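Long-range contacts in RctB replication initiator protein (Vibrio cholerae, PDB 5UBE), which initiates replication of the second chromosome of the cholera bacterium, its N-terminal domain probably taking part in DNA binding through a helix-turn-helix fold: residues H15-L20 against L62-E67; F21-A26 against L56-G61; N49-R54 against T66-A71; Q96-F101 against K108-R113. All coordinates share one frame; numbering follows the deposited sequence.

Interaction 1 of 4, residues H15-L20 against L62-E67; sequences HKDGHL and LVSTTE
Thr66 and Thr65, in the first turn of helix 65-71, hold the 15-20 segment by its carbonyl groups. Thr66 OG1 donates to Lys16 O over 2.9 Å, lying in the carbonyl plane on a lone pair; with CG2 anti to the backbone N, OG1 sits beside that N (chi1 -73°), and Thr66 N reaches the next carbonyl, Asp17 O, at 3.1 Å. A weak bond from Thr65 OG1 adds to the grip on Asp17 O. Two residues on, His19 O accepts from Thr65 N at 2.9 Å, nearly along the C=O axis. Arg78 NH2, from helix 78-91, is a further partner of Thr66 OG1. Within the second segment Ser64 and Glu67 close a capping box: Glu67 N donates to Ser64 OG and Ser64 N to Glu67 OE1.

Packing surrounds this polar centre. Leu20 CD2 lies 3.6 Å from Ser64 CB, which on another flank meets Asp17 CB at 3.7 Å. His19 CB touches Thr65 CG2, and Leu20 CD1 lies 4.2 Å from Leu62 CD1, a looser apolar contact. Leu20 and Ser64 form an antiparallel non-hydrogen-bonded pair, where a short edge strand runs into a helix begun by the capping box, consistent with a winged form of the helix-turn-helix fold.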
loop_
_atom_site.group_PDB
_atom_site.type_symbol
_atom_site.label_atom_id
_atom_site.label_comp_id
_atom_site.label_asym_id
_atom_site.label_seq_id
_atom_site.Cartn_x
_atom_site.Cartn_y
_atom_site.Cartn_z
ATOM N N HIS A 15 12.646 -9.328 -0.556
ATOM C CA HIS A 15 12.306 -8.822 0.773
ATOM C C HIS A 15 12.725 -7.369 0.934
ATOM O O HIS A 15 12.055 -6.604 1.635
ATOM C CB HIS A 15 12.969 -9.668 1.864
ATOM C CG HIS A 15 12.426 -11.060 1.975
ATOM N ND1 HIS A 15 11.466 -11.416 2.896
ATOM C CD2 HIS A 15 12.724 -12.189 1.287
ATOM C CE1 HIS A 15 11.189 -12.702 2.767
ATOM N NE2 HIS A 15 11.940 -13.194 1.797
ATOM N N LYS A 16 13.825 -6.981 0.290
ATOM C CA LYS A 16 14.313 -5.608 0.316
ATOM C C LYS A 16 13.258 -4.602 -0.144
ATOM O O LYS A 16 13.334 -3.424 0.225
ATOM C CB LYS A 16 15.577 -5.512 -0.556
ATOM C CG LYS A 16 16.371 -4.217 -0.413
ATOM C CD LYS A 16 17.539 -4.189 -1.386
ATOM C CE LYS A 16 18.120 -2.788 -1.528
ATOM N NZ LYS A 16 19.182 -2.720 -2.586
ATOM N N ASP A 17 12.268 -5.028 -0.929
ATOM C CA ASP A 17 11.244 -4.081 -1.357
ATOM C C ASP A 17 10.371 -3.632 -0.191
ATOM O O ASP A 17 9.795 -2.537 -0.237
ATOM C CB ASP A 17 10.389 -4.696 -2.471
ATOM C CG ASP A 17 11.179 -4.909 -3.765
ATOM O OD1 ASP A 17 12.016 -5.834 -3.802
ATOM O OD2 ASP A 17 10.965 -4.151 -4.740
ATOM N N GLY A 18 10.275 -4.446 0.861
ATOM C CA GLY A 18 9.425 -4.127 1.984
ATOM C C GLY A 18 7.982 -4.536 1.740
ATOM O O GLY A 18 7.665 -5.402 0.914
ATOM N N HIS A 19 7.091 -3.881 2.468
ATOM C CA HIS A 19 5.678 -4.161 2.312
ATOM C C HIS A 19 5.205 -3.718 0.931
ATOM O O HIS A 19 5.791 -2.831 0.308
ATOM C CB HIS A 19 4.868 -3.465 3.407
ATOM C CG HIS A 19 4.892 -4.181 4.720
ATOM N ND1 HIS A 19 4.314 -3.667 5.860
ATOM C CD2 HIS A 19 5.418 -5.378 5.073
ATOM C CE1 HIS A 19 4.481 -4.515 6.858
ATOM N NE2 HIS A 19 5.149 -5.560 6.407
ATOM N N LEU A 20 4.116 -4.339 0.467
ATOM C CA LEU A 20 3.637 -4.212 -0.903
ATOM C C LEU A 20 2.194 -3.726 -0.946
ATOM O O LEU A 20 1.373 -4.097 -0.105
ATOM C CB LEU A 20 3.721 -5.553 -1.626
ATOM C CG LEU A 20 5.108 -6.152 -1.824
ATOM C CD1 LEU A 20 5.025 -7.433 -2.642
ATOM C CD2 LEU A 20 6.002 -5.146 -2.505
ATOM N N LEU A 62 2.031 -3.790 -8.507
ATOM C CA LEU A 62 2.427 -3.555 -7.124
ATOM C C LEU A 62 3.206 -2.253 -7.016
ATOM O O LEU A 62 3.764 -1.752 -7.999
ATOM C CB LEU A 62 3.286 -4.700 -6.578
ATOM C CG LEU A 62 2.811 -6.127 -6.836
ATOM C CD1 LEU A 62 3.963 -7.106 -6.698
ATOM C CD2 LEU A 62 1.659 -6.491 -5.893
ATOM N N VAL A 63 3.218 -1.721 -5.792
ATOM C CA VAL A 63 4.067 -0.617 -5.353
ATOM C C VAL A 63 4.648 -1.010 -4.000
ATOM O O VAL A 63 3.920 -1.487 -3.131
ATOM C CB VAL A 63 3.280 0.703 -5.230
ATOM C CG1 VAL A 63 4.148 1.777 -4.579
ATOM C CG2 VAL A 63 2.793 1.165 -6.591
ATOM N N SER A 64 5.953 -0.844 -3.818
ATOM C CA SER A 64 6.548 -1.266 -2.555
ATOM C C SER A 64 6.785 -0.048 -1.667
ATOM O O SER A 64 6.789 1.091 -2.140
ATOM C CB SER A 64 7.854 -2.026 -2.804
ATOM O OG SER A 64 8.805 -1.185 -3.415
ATOM N N THR A 65 6.947 -0.292 -0.357
ATOM C CA THR A 65 7.354 0.802 0.533
ATOM C C THR A 65 8.708 1.378 0.116
ATOM O O THR A 65 8.946 2.585 0.264
ATOM C CB THR A 65 7.375 0.334 2.000
ATOM O OG1 THR A 65 8.164 -0.854 2.134
ATOM C CG2 THR A 65 5.994 0.024 2.452
ATOM N N THR A 66 9.590 0.555 -0.457
ATOM C CA THR A 66 10.869 1.085 -0.939
ATOM C C THR A 66 10.647 2.109 -2.045
ATOM O O THR A 66 11.251 3.187 -2.041
ATOM C CB THR A 66 11.777 -0.051 -1.424
ATOM O OG1 THR A 66 12.266 -0.779 -0.287
ATOM C CG2 THR A 66 12.985 0.502 -2.220
ATOM N N GLU A 67 9.756 1.800 -2.989
ATOM C CA GLU A 67 9.436 2.753 -4.047
ATOM C C GLU A 67 8.754 3.993 -3.483
ATOM O O GLU A 67 8.923 5.092 -4.025
ATOM C CB GLU A 67 8.562 2.067 -5.121
ATOM C CG GLU A 67 9.261 0.884 -5.807
ATOM C CD GLU A 67 8.380 0.137 -6.816
ATOM O OE1 GLU A 67 7.181 -0.066 -6.548
ATOM O OE2 GLU A 67 8.891 -0.252 -7.882
#

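Interaction 2 of 4, residues F21-A26 against L56-G61; sequences FEVSEA and LRSRDG
Val23 and Gly61 bury most of the surface here, and the bond between their backbones is the centre of the contact. Val23 N donates to Gly61 O over 2.8 Å in a nearly straight bond, 168° at the hydrogen, although the donor stands above the carbonyl plane, 43° out of it. The same oxygen receives the CA-H of Glu22, with Glu22 CA 3.5 Å from Gly61 O. The side chain of Val23 starts toward the loop: with CG1 anti to the backbone N (chi1 174°), CG2 is left beside that N and rests 3.8 Å from Gly61 C. Gly61 itself turns with a positive phi, a backbone shape that favours glycine.

The pairing of the sheet extends here past the ends of its strands. Strands 20-22 and 62-64 run antiparallel, Phe21 and Val63 being bonded through their backbones, and Val23 with Gly61 carries the same register one step beyond the two strands, into the loop that joins helix 42-55 to strand 62-64.

Ser58 is the third participant. Its CB meets Val23 CG2 at 3.9 Å, while OG turns back to its own part of the chain, bonding to Leu62 O at the start of strand 62-64 and accepting a weak bond from Asp60 N at 3.3 Å. Asp60 OD1 bonds in turn to Leu62 N, an Asx turn, and its OD2 forms a salt bridge with Arg13. On the other segment, Glu22 starts its side chain away from the loop, and its OE1 forms a salt bridge with Arg113 NE, while Ser24 OG caps Ala27 N as the chain enters helix 26-34.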
loop_
_atom_site.group_PDB
_atom_site.type_symbol
_atom_site.label_atom_id
_atom_site.label_comp_id
_atom_site.label_asym_id
_atom_site.label_seq_id
_atom_site.Cartn_x
_atom_site.Cartn_y
_atom_site.Cartn_z
ATOM N N PHE A 21 1.887 -2.916 -1.960
ATOM C CA PHE A 21 0.553 -2.373 -2.183
ATOM C C PHE A 21 0.063 -2.772 -3.566
ATOM O O PHE A 21 0.731 -2.505 -4.568
ATOM C CB PHE A 21 0.551 -0.851 -2.069
ATOM C CG PHE A 21 0.938 -0.355 -0.715
ATOM C CD1 PHE A 21 -0.017 -0.185 0.271
ATOM C CD2 PHE A 21 2.266 -0.085 -0.418
ATOM C CE1 PHE A 21 0.353 0.265 1.532
ATOM C CE2 PHE A 21 2.635 0.364 0.834
ATOM C CZ PHE A 21 1.696 0.540 1.802
ATOM N N GLU A 22 -1.114 -3.379 -3.623
ATOM C CA GLU A 22 -1.703 -3.740 -4.907
ATOM C C GLU A 22 -2.281 -2.492 -5.576
ATOM O O GLU A 22 -3.117 -1.793 -4.991
ATOM C CB GLU A 22 -2.762 -4.819 -4.687
ATOM C CG GLU A 22 -3.729 -5.025 -5.812
ATOM C CD GLU A 22 -4.957 -5.787 -5.346
ATOM O OE1 GLU A 22 -4.792 -6.934 -4.868
ATOM O OE2 GLU A 22 -6.073 -5.226 -5.428
ATOM N N VAL A 23 -1.818 -2.207 -6.797
ATOM C CA VAL A 23 -2.314 -1.063 -7.551
ATOM C C VAL A 23 -3.752 -1.316 -7.981
ATOM O O VAL A 23 -4.105 -2.421 -8.410
ATOM C CB VAL A 23 -1.409 -0.803 -8.765
ATOM C CG1 VAL A 23 -2.003 0.288 -9.646
ATOM C CG2 VAL A 23 -0.001 -0.421 -8.300
ATOM N N SER A 24 -4.601 -0.299 -7.845
ATOM C CA SER A 24 -5.953 -0.382 -8.382
ATOM C C SER A 24 -6.370 0.991 -8.876
ATOM O O SER A 24 -6.255 1.976 -8.143
ATOM C CB SER A 24 -6.943 -0.894 -7.332
ATOM O OG SER A 24 -8.126 -0.101 -7.280
ATOM N N GLU A 25 -6.888 1.051 -10.100
ATOM C CA GLU A 25 -7.413 2.315 -10.601
ATOM C C GLU A 25 -8.720 2.711 -9.931
ATOM O O GLU A 25 -9.023 3.908 -9.844
ATOM C CB GLU A 25 -7.586 2.239 -12.114
ATOM C CG GLU A 25 -6.250 2.272 -12.824
ATOM C CD GLU A 25 -6.382 2.011 -14.308
ATOM O OE1 GLU A 25 -5.336 1.951 -14.972
ATOM O OE2 GLU A 25 -7.530 1.877 -14.800
ATOM N N ALA A 26 -9.518 1.732 -9.480
ATOM C CA ALA A 26 -10.728 2.043 -8.722
ATOM C C ALA A 26 -10.404 2.794 -7.438
ATOM O O ALA A 26 -11.162 3.686 -7.030
ATOM C CB ALA A 26 -11.504 0.761 -8.397
ATOM N N LEU A 56 0.870 4.598 -11.107
ATOM C CA LEU A 56 0.860 4.979 -12.514
ATOM C C LEU A 56 2.005 4.341 -13.295
ATOM O O LEU A 56 1.831 3.979 -14.465
ATOM C CB LEU A 56 0.927 6.502 -12.622
ATOM C CG LEU A 56 0.082 7.242 -13.658
ATOM C CD1 LEU A 56 -1.237 6.519 -13.914
ATOM C CD2 LEU A 56 -0.177 8.658 -13.161
ATOM N N ARG A 57 3.176 4.191 -12.679
ATOM C CA ARG A 57 4.335 3.625 -13.358
ATOM C C ARG A 57 4.548 2.148 -13.049
ATOM O O ARG A 57 5.480 1.559 -13.585
ATOM C CB ARG A 57 5.608 4.398 -12.987
ATOM C CG ARG A 57 5.542 5.916 -13.126
ATOM C CD ARG A 57 6.922 6.554 -12.843
ATOM N NE ARG A 57 7.300 6.515 -11.427
ATOM C CZ ARG A 57 7.383 7.585 -10.635
ATOM N NH1 ARG A 57 7.124 8.796 -11.115
ATOM N NH2 ARG A 57 7.734 7.452 -9.361
ATOM N N SER A 58 3.726 1.535 -12.198
ATOM C CA SER A 58 3.935 0.129 -11.873
ATOM C C SER A 58 3.823 -0.723 -13.135
ATOM O O SER A 58 3.033 -0.425 -14.030
ATOM C CB SER A 58 2.931 -0.335 -10.825
ATOM O OG SER A 58 3.041 -1.730 -10.595
ATOM N N ARG A 59 4.676 -1.743 -13.233
ATOM C CA ARG A 59 4.635 -2.710 -14.318
ATOM C C ARG A 59 4.270 -4.097 -13.829
ATOM O O ARG A 59 4.311 -5.042 -14.623
ATOM C CB ARG A 59 5.987 -2.791 -15.045
ATOM C CG ARG A 59 6.589 -1.467 -15.492
ATOM C CD ARG A 59 5.651 -0.707 -16.413
ATOM N NE ARG A 59 6.263 0.500 -16.969
ATOM C CZ ARG A 59 6.916 0.536 -18.127
ATOM N NH1 ARG A 59 7.046 -0.566 -18.853
ATOM N NH2 ARG A 59 7.435 1.678 -18.566
ATOM N N ASP A 60 3.960 -4.262 -12.539
ATOM C CA ASP A 60 3.595 -5.579 -12.033
ATOM C C ASP A 60 2.377 -5.553 -11.132
ATOM O O ASP A 60 2.085 -6.562 -10.485
ATOM C CB ASP A 60 4.777 -6.252 -11.313
ATOM C CG ASP A 60 5.307 -5.450 -10.123
ATOM O OD1 ASP A 60 4.756 -4.379 -9.778
ATOM O OD2 ASP A 60 6.301 -5.908 -9.521
ATOM N N GLY A 61 1.618 -4.459 -11.130
ATOM C CA GLY A 61 0.456 -4.349 -10.281
ATOM C C GLY A 61 0.769 -4.054 -8.839
ATOM O O GLY A 61 -0.142 -4.077 -8.009
#

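Interaction 3 of 4, residues N49-R54 against T66-A71; sequences NLISLR and TELIDA
Leu50 and Leu68 mark the crossing of helices 42-55 and 65-71, their CA atoms 6.8 Å apart. The two short segments cross nearly perpendicularly, at 95°, with axes 10.1 Å apart, so contact gathers round the crossing point, with Arg54 and Glu67 beside it.

Leu50 and Ile51 make the apolar patch against Leu68 and Ala71. Leu50 and Leu68 slide past each other in opposite directions, Leu50 CG lying 3.8 Å from Leu68 CD2, while one of the Leu50 methyls, CD1, reaches Ala71 CB at 3.9 Å and the other, CD2, lies 3.6 Å from Leu68 O. Ile51 crosses Leu68 obliquely, with its CG1 on Leu68 CD1.

Beside this patch the contact turns polar. Arg54 leaves the helix with CG anti to the backbone N, then bends at chi2 (56°) and meets Glu67 at about a right angle. A salt bridge joins Arg54 NH2 to Glu67 OE2 at 2.9 Å, yet the groups are not coplanar: the carboxylate lies over one face of the guanidinium, with OE1 3.7 Å above its plane and offset toward the rim. Water 1, in plane at the guanidinium edge, accepts from Arg54 NE and donates to Glu67 O at 2.8 Å, a second link to the same residue. Arg54 NH1, buried by the contact, has no modelled partner.

Leu68 also reaches Ile81 of helix 78-91, and both Ile51 and Leu68 pack on Phe21 of strand 20-22, while Arg54 and Leu68 touch Val63 of strand 62-64.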
loop_
_atom_site.group_PDB
_atom_site.type_symbol
_atom_site.label_atom_id
_atom_site.label_comp_id
_atom_site.label_asym_id
_atom_site.label_seq_id
_atom_site.Cartn_x
_atom_site.Cartn_y
_atom_site.Cartn_z
ATOM N N ASN A 49 -2.345 8.903 -1.536
ATOM C CA ASN A 49 -2.050 9.599 -2.785
ATOM C C ASN A 49 -0.719 9.142 -3.371
ATOM O O ASN A 49 -0.574 9.026 -4.593
ATOM C CB ASN A 49 -2.035 11.111 -2.549
ATOM C CG ASN A 49 -3.426 11.692 -2.410
ATOM O OD1 ASN A 49 -4.406 11.055 -2.782
ATOM N ND2 ASN A 49 -3.518 12.912 -1.885
ATOM N N LEU A 50 0.268 8.882 -2.510
ATOM C CA LEU A 50 1.581 8.455 -2.984
ATOM C C LEU A 50 1.502 7.102 -3.677
ATOM O O LEU A 50 2.025 6.929 -4.787
ATOM C CB LEU A 50 2.557 8.392 -1.817
ATOM C CG LEU A 50 4.050 8.370 -2.125
ATOM C CD1 LEU A 50 4.482 9.678 -2.778
ATOM C CD2 LEU A 50 4.810 8.130 -0.824
ATOM N N ILE A 51 0.878 6.123 -3.014
ATOM C CA ILE A 51 0.653 4.811 -3.621
ATOM C C ILE A 51 -0.035 4.958 -4.973
ATOM O O ILE A 51 0.393 4.384 -5.977
ATOM C CB ILE A 51 -0.181 3.926 -2.678
ATOM C CG1 ILE A 51 0.583 3.639 -1.372
ATOM C CG2 ILE A 51 -0.633 2.642 -3.417
ATOM C CD1 ILE A 51 -0.320 3.327 -0.197
ATOM N N SER A 52 -1.140 5.702 -5.004
ATOM C CA SER A 52 -1.869 5.905 -6.256
ATOM C C SER A 52 -0.960 6.477 -7.338
ATOM O O SER A 52 -0.838 5.913 -8.432
ATOM C CB SER A 52 -3.066 6.822 -6.002
ATOM O OG SER A 52 -3.806 7.019 -7.184
ATOM N N LEU A 53 -0.277 7.581 -7.039
ATOM C CA LEU A 53 0.541 8.231 -8.059
ATOM C C LEU A 53 1.699 7.343 -8.500
ATOM O O LEU A 53 2.004 7.251 -9.696
ATOM C CB LEU A 53 1.036 9.575 -7.529
ATOM C CG LEU A 53 1.785 10.525 -8.464
ATOM C CD1 LEU A 53 1.491 11.970 -8.084
ATOM C CD2 LEU A 53 3.284 10.277 -8.418
ATOM N N ARG A 54 2.358 6.670 -7.555
ATOM C CA ARG A 54 3.439 5.768 -7.929
ATOM C C ARG A 54 2.920 4.565 -8.716
ATOM O O ARG A 54 3.660 3.990 -9.525
ATOM C CB ARG A 54 4.198 5.315 -6.679
ATOM C CG ARG A 54 5.358 4.352 -6.938
ATOM C CD ARG A 54 6.359 4.959 -7.926
ATOM N NE ARG A 54 7.495 4.086 -8.195
ATOM C CZ ARG A 54 7.449 3.020 -8.992
ATOM N NH1 ARG A 54 6.310 2.673 -9.598
ATOM N NH2 ARG A 54 8.545 2.292 -9.179
ATOM N N THR A 66 9.590 0.555 -0.457
ATOM C CA THR A 66 10.869 1.085 -0.939
ATOM C C THR A 66 10.647 2.109 -2.045
ATOM O O THR A 66 11.251 3.187 -2.041
ATOM C CB THR A 66 11.777 -0.051 -1.424
ATOM O OG1 THR A 66 12.266 -0.779 -0.287
ATOM C CG2 THR A 66 12.985 0.502 -2.220
ATOM N N GLU A 67 9.756 1.800 -2.989
ATOM C CA GLU A 67 9.436 2.753 -4.047
ATOM C C GLU A 67 8.754 3.993 -3.483
ATOM O O GLU A 67 8.923 5.092 -4.025
ATOM C CB GLU A 67 8.562 2.067 -5.121
ATOM C CG GLU A 67 9.261 0.884 -5.807
ATOM C CD GLU A 67 8.380 0.137 -6.816
ATOM O OE1 GLU A 67 7.181 -0.066 -6.548
ATOM O OE2 GLU A 67 8.891 -0.252 -7.882
ATOM N N LEU A 68 7.968 3.833 -2.415
ATOM C CA LEU A 68 7.324 4.988 -1.795
ATOM C C LEU A 68 8.352 5.939 -1.194
ATOM O O LEU A 68 8.248 7.163 -1.360
ATOM C CB LEU A 68 6.329 4.536 -0.726
ATOM C CG LEU A 68 5.072 3.817 -1.240
ATOM C CD1 LEU A 68 4.081 3.593 -0.125
ATOM C CD2 LEU A 68 4.406 4.571 -2.393
ATOM N N ILE A 69 9.339 5.396 -0.481
ATOM C CA ILE A 69 10.438 6.219 0.021
ATOM C C ILE A 69 11.066 7.007 -1.120
ATOM O O ILE A 69 11.181 8.236 -1.065
ATOM C CB ILE A 69 11.479 5.337 0.733
ATOM C CG1 ILE A 69 10.878 4.763 2.025
ATOM C CG2 ILE A 69 12.765 6.137 1.024
ATOM C CD1 ILE A 69 11.689 3.600 2.590
ATOM N N ASP A 70 11.460 6.308 -2.186
ATOM C CA ASP A 70 12.110 6.972 -3.309
ATOM C C ASP A 70 11.213 8.024 -3.955
ATOM O O ASP A 70 11.717 9.035 -4.455
ATOM C CB ASP A 70 12.567 5.922 -4.326
ATOM C CG ASP A 70 13.676 5.018 -3.773
ATOM O OD1 ASP A 70 13.970 5.099 -2.549
ATOM O OD2 ASP A 70 14.260 4.238 -4.557
ATOM N N ALA A 71 9.889 7.822 -3.937
ATOM C CA ALA A 71 8.984 8.808 -4.521
ATOM C C ALA A 71 8.954 10.114 -3.735
ATOM O O ALA A 71 8.619 11.159 -4.303
ATOM C CB ALA A 71 7.562 8.241 -4.619
HETATM O O HOH W 1 9.677 5.293 -6.715
#

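Interaction 4 of 4, residues Q96-F101 against K108-R113; sequences QIPVRF and KTMLHR
Ile97 and Leu111 exchange two backbone hydrogen bonds, Ile97 N to Leu111 O and Leu111 N to Ile97 O, each 2.7 Å long. Val99 and Thr109 form the next hydrogen-bonded pair, with longer bonds of 3.2 Å for Val99 N to Thr109 O and Thr109 N to Val99 O.

Apolar contacts line both faces of this antiparallel hairpin. On one, Val99 CG1 lies 3.6 Å from Leu111 CB, and beyond the strand Phe101 offers its ring edge, at CZ, to Thr109 CG2. On the other, Met110 lies side by side with Pro98, and its CE is 3.7 Å from Pro98 CG.

Flat and charged groups mark the ends. Ile97 CD1 stands over the centre of the Arg113 guanidinium, 3.5 Å from CZ, while Arg113 NE forms a salt bridge with Glu22. Gln96 runs beside His112, its amide 24° from the ring plane. Arg100 and Lys108 extend together, and Arg100 NH2 comes 3.5 Å from Lys108 NZ, like charges that probably repel.

Strand 94-100 is one edge of the sheet within this chain; strand 108-114 pairs on its other side with strand 20-22, through backbone bonds of Leu20 and Glu22; Gln96 and His112 touch helix 78-91.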
loop_
_atom_site.group_PDB
_atom_site.type_symbol
_atom_site.label_atom_id
_atom_site.label_comp_id
_atom_site.label_asym_id
_atom_site.label_seq_id
_atom_site.Cartn_x
_atom_site.Cartn_y
_atom_site.Cartn_z
ATOM N N GLN A 96 -4.857 -6.735 4.829
ATOM C CA GLN A 96 -3.497 -7.260 4.913
ATOM C C GLN A 96 -3.482 -8.719 4.479
ATOM O O GLN A 96 -4.168 -9.560 5.072
ATOM C CB GLN A 96 -2.948 -7.126 6.328
ATOM C CG GLN A 96 -2.856 -5.703 6.826
ATOM C CD GLN A 96 -1.909 -5.584 8.007
ATOM O OE1 GLN A 96 -2.349 -5.498 9.152
ATOM N NE2 GLN A 96 -0.596 -5.585 7.733
ATOM N N ILE A 97 -2.687 -9.015 3.458
ATOM C CA ILE A 97 -2.579 -10.344 2.868
ATOM C C ILE A 97 -1.129 -10.792 2.971
ATOM O O ILE A 97 -0.268 -10.198 2.310
ATOM C CB ILE A 97 -3.026 -10.322 1.400
ATOM C CG1 ILE A 97 -4.436 -9.729 1.283
ATOM C CG2 ILE A 97 -2.921 -11.714 0.779
ATOM C CD1 ILE A 97 -4.876 -9.463 -0.149
ATOM N N PRO A 98 -0.793 -11.800 3.776
ATOM C CA PRO A 98 0.579 -12.323 3.744
ATOM C C PRO A 98 0.798 -13.093 2.451
ATOM O O PRO A 98 -0.056 -13.876 2.030
ATOM C CB PRO A 98 0.650 -13.236 4.976
ATOM C CG PRO A 98 -0.504 -12.840 5.818
ATOM C CD PRO A 98 -1.576 -12.408 4.859
ATOM N N VAL A 99 1.939 -12.837 1.807
ATOM C CA VAL A 99 2.284 -13.434 0.524
ATOM C C VAL A 99 3.703 -13.980 0.598
ATOM O O VAL A 99 4.503 -13.587 1.450
ATOM C CB VAL A 99 2.170 -12.430 -0.643
ATOM C CG1 VAL A 99 0.746 -11.930 -0.770
ATOM C CG2 VAL A 99 3.142 -11.277 -0.442
ATOM N N ARG A 100 4.010 -14.898 -0.315
ATOM C CA ARG A 100 5.340 -15.481 -0.415
ATOM C C ARG A 100 5.929 -15.185 -1.784
ATOM O O ARG A 100 5.231 -14.763 -2.710
ATOM C CB ARG A 100 5.309 -16.997 -0.174
ATOM C CG ARG A 100 4.580 -17.410 1.097
ATOM C CD ARG A 100 4.535 -18.921 1.249
ATOM N NE ARG A 100 3.872 -19.333 2.482
ATOM C CZ ARG A 100 3.667 -20.597 2.837
ATOM N NH1 ARG A 100 4.071 -21.584 2.047
ATOM N NH2 ARG A 100 3.057 -20.876 3.983
ATOM N N PHE A 101 7.237 -15.390 -1.899
ATOM C CA PHE A 101 7.900 -15.284 -3.194
ATOM C C PHE A 101 7.955 -16.635 -3.895
ATOM O O PHE A 101 7.728 -16.710 -5.106
ATOM C CB PHE A 101 9.302 -14.699 -3.016
ATOM C CG PHE A 101 9.313 -13.393 -2.263
ATOM C CD1 PHE A 101 9.353 -13.375 -0.880
ATOM C CD2 PHE A 101 9.268 -12.184 -2.943
ATOM C CE1 PHE A 101 9.352 -12.172 -0.185
ATOM C CE2 PHE A 101 9.268 -10.982 -2.256
ATOM C CZ PHE A 101 9.310 -10.975 -0.879
ATOM N N LYS A 108 8.242 -14.365 3.902
ATOM C CA LYS A 108 7.021 -13.680 3.502
ATOM C C LYS A 108 7.182 -12.174 3.681
ATOM O O LYS A 108 8.106 -11.696 4.349
ATOM C CB LYS A 108 5.805 -14.162 4.310
ATOM C CG LYS A 108 5.613 -15.669 4.353
ATOM C CD LYS A 108 4.321 -16.021 5.078
ATOM C CE LYS A 108 4.119 -17.524 5.186
ATOM N NZ LYS A 108 2.777 -17.852 5.745
ATOM N N THR A 109 6.271 -11.435 3.046
ATOM C CA THR A 109 6.076 -10.001 3.267
ATOM C C THR A 109 4.570 -9.766 3.354
ATOM O O THR A 109 3.785 -10.720 3.323
ATOM C CB THR A 109 6.735 -9.160 2.161
ATOM O OG1 THR A 109 6.156 -9.489 0.891
ATOM C CG2 THR A 109 8.229 -9.421 2.114
ATOM N N MET A 110 4.153 -8.500 3.449
ATOM C CA MET A 110 2.737 -8.143 3.557
ATOM C C MET A 110 2.235 -7.490 2.271
ATOM O O MET A 110 2.835 -6.527 1.777
ATOM C CB MET A 110 2.486 -7.195 4.730
ATOM C CG MET A 110 1.906 -7.867 5.959
ATOM S SD MET A 110 0.432 -8.838 5.627
ATOM C CE MET A 110 0.167 -9.540 7.258
ATOM N N LEU A 111 1.126 -7.999 1.747
ATOM C CA LEU A 111 0.442 -7.374 0.624
ATOM C C LEU A 111 -0.776 -6.623 1.141
ATOM O O LEU A 111 -1.498 -7.119 2.007
ATOM C CB LEU A 111 0.022 -8.410 -0.418
ATOM C CG LEU A 111 -0.631 -7.833 -1.674
ATOM C CD1 LEU A 111 0.355 -6.939 -2.413
ATOM C CD2 LEU A 111 -1.141 -8.952 -2.568
ATOM N N HIS A 112 -0.997 -5.427 0.611
ATOM C CA HIS A 112 -2.069 -4.557 1.076
ATOM C C HIS A 112 -2.943 -4.208 -0.110
ATOM O O HIS A 112 -2.445 -3.704 -1.123
ATOM C CB HIS A 112 -1.508 -3.298 1.741
ATOM C CG HIS A 112 -0.639 -3.607 2.909
ATOM N ND1 HIS A 112 -1.056 -3.446 4.213
ATOM C CD2 HIS A 112 0.601 -4.142 2.968
ATOM C CE1 HIS A 112 -0.092 -3.837 5.028
ATOM N NE2 HIS A 112 0.923 -4.265 4.300
ATOM N N ARG A 113 -4.237 -4.474 0.025
ATOM C CA ARG A 113 -5.221 -4.282 -1.031
ATOM C C ARG A 113 -6.252 -3.279 -0.545
ATOM O O ARG A 113 -6.782 -3.419 0.557
ATOM C CB ARG A 113 -5.889 -5.612 -1.397
ATOM C CG ARG A 113 -7.263 -5.490 -2.050
ATOM C CD ARG A 113 -7.811 -6.876 -2.317
ATOM N NE ARG A 113 -6.785 -7.718 -2.927
ATOM C CZ ARG A 113 -6.852 -9.040 -3.032
ATOM N NH1 ARG A 113 -7.905 -9.699 -2.564
ATOM N NH2 ARG A 113 -5.860 -9.707 -3.606
#

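Taken together, the four contacts illustrate how a small helix-turn-helix domain, probably of winged type, is assembled around one mixed sheet, in the strand order 62-64, 20-22, 108-114, 94-100. Interactions 1 and 2, with centres 12 Å apart, tie neighbouring strands 20-22 and 62-64; interaction 4 supplies the other edge through a hairpin in the position of a wing. Interaction 3 shares Thr66 and Glu67 with interaction 1 and sets helix 65-71 against helix 42-55. Along the chain, interactions 2 and 3 alternate their segments, whereas interaction 4 follows later. Interactions 3 and 4, about 18 Å apart between centres, occupy opposite sides of the chain's centre, joined through the sheet and interaction 1.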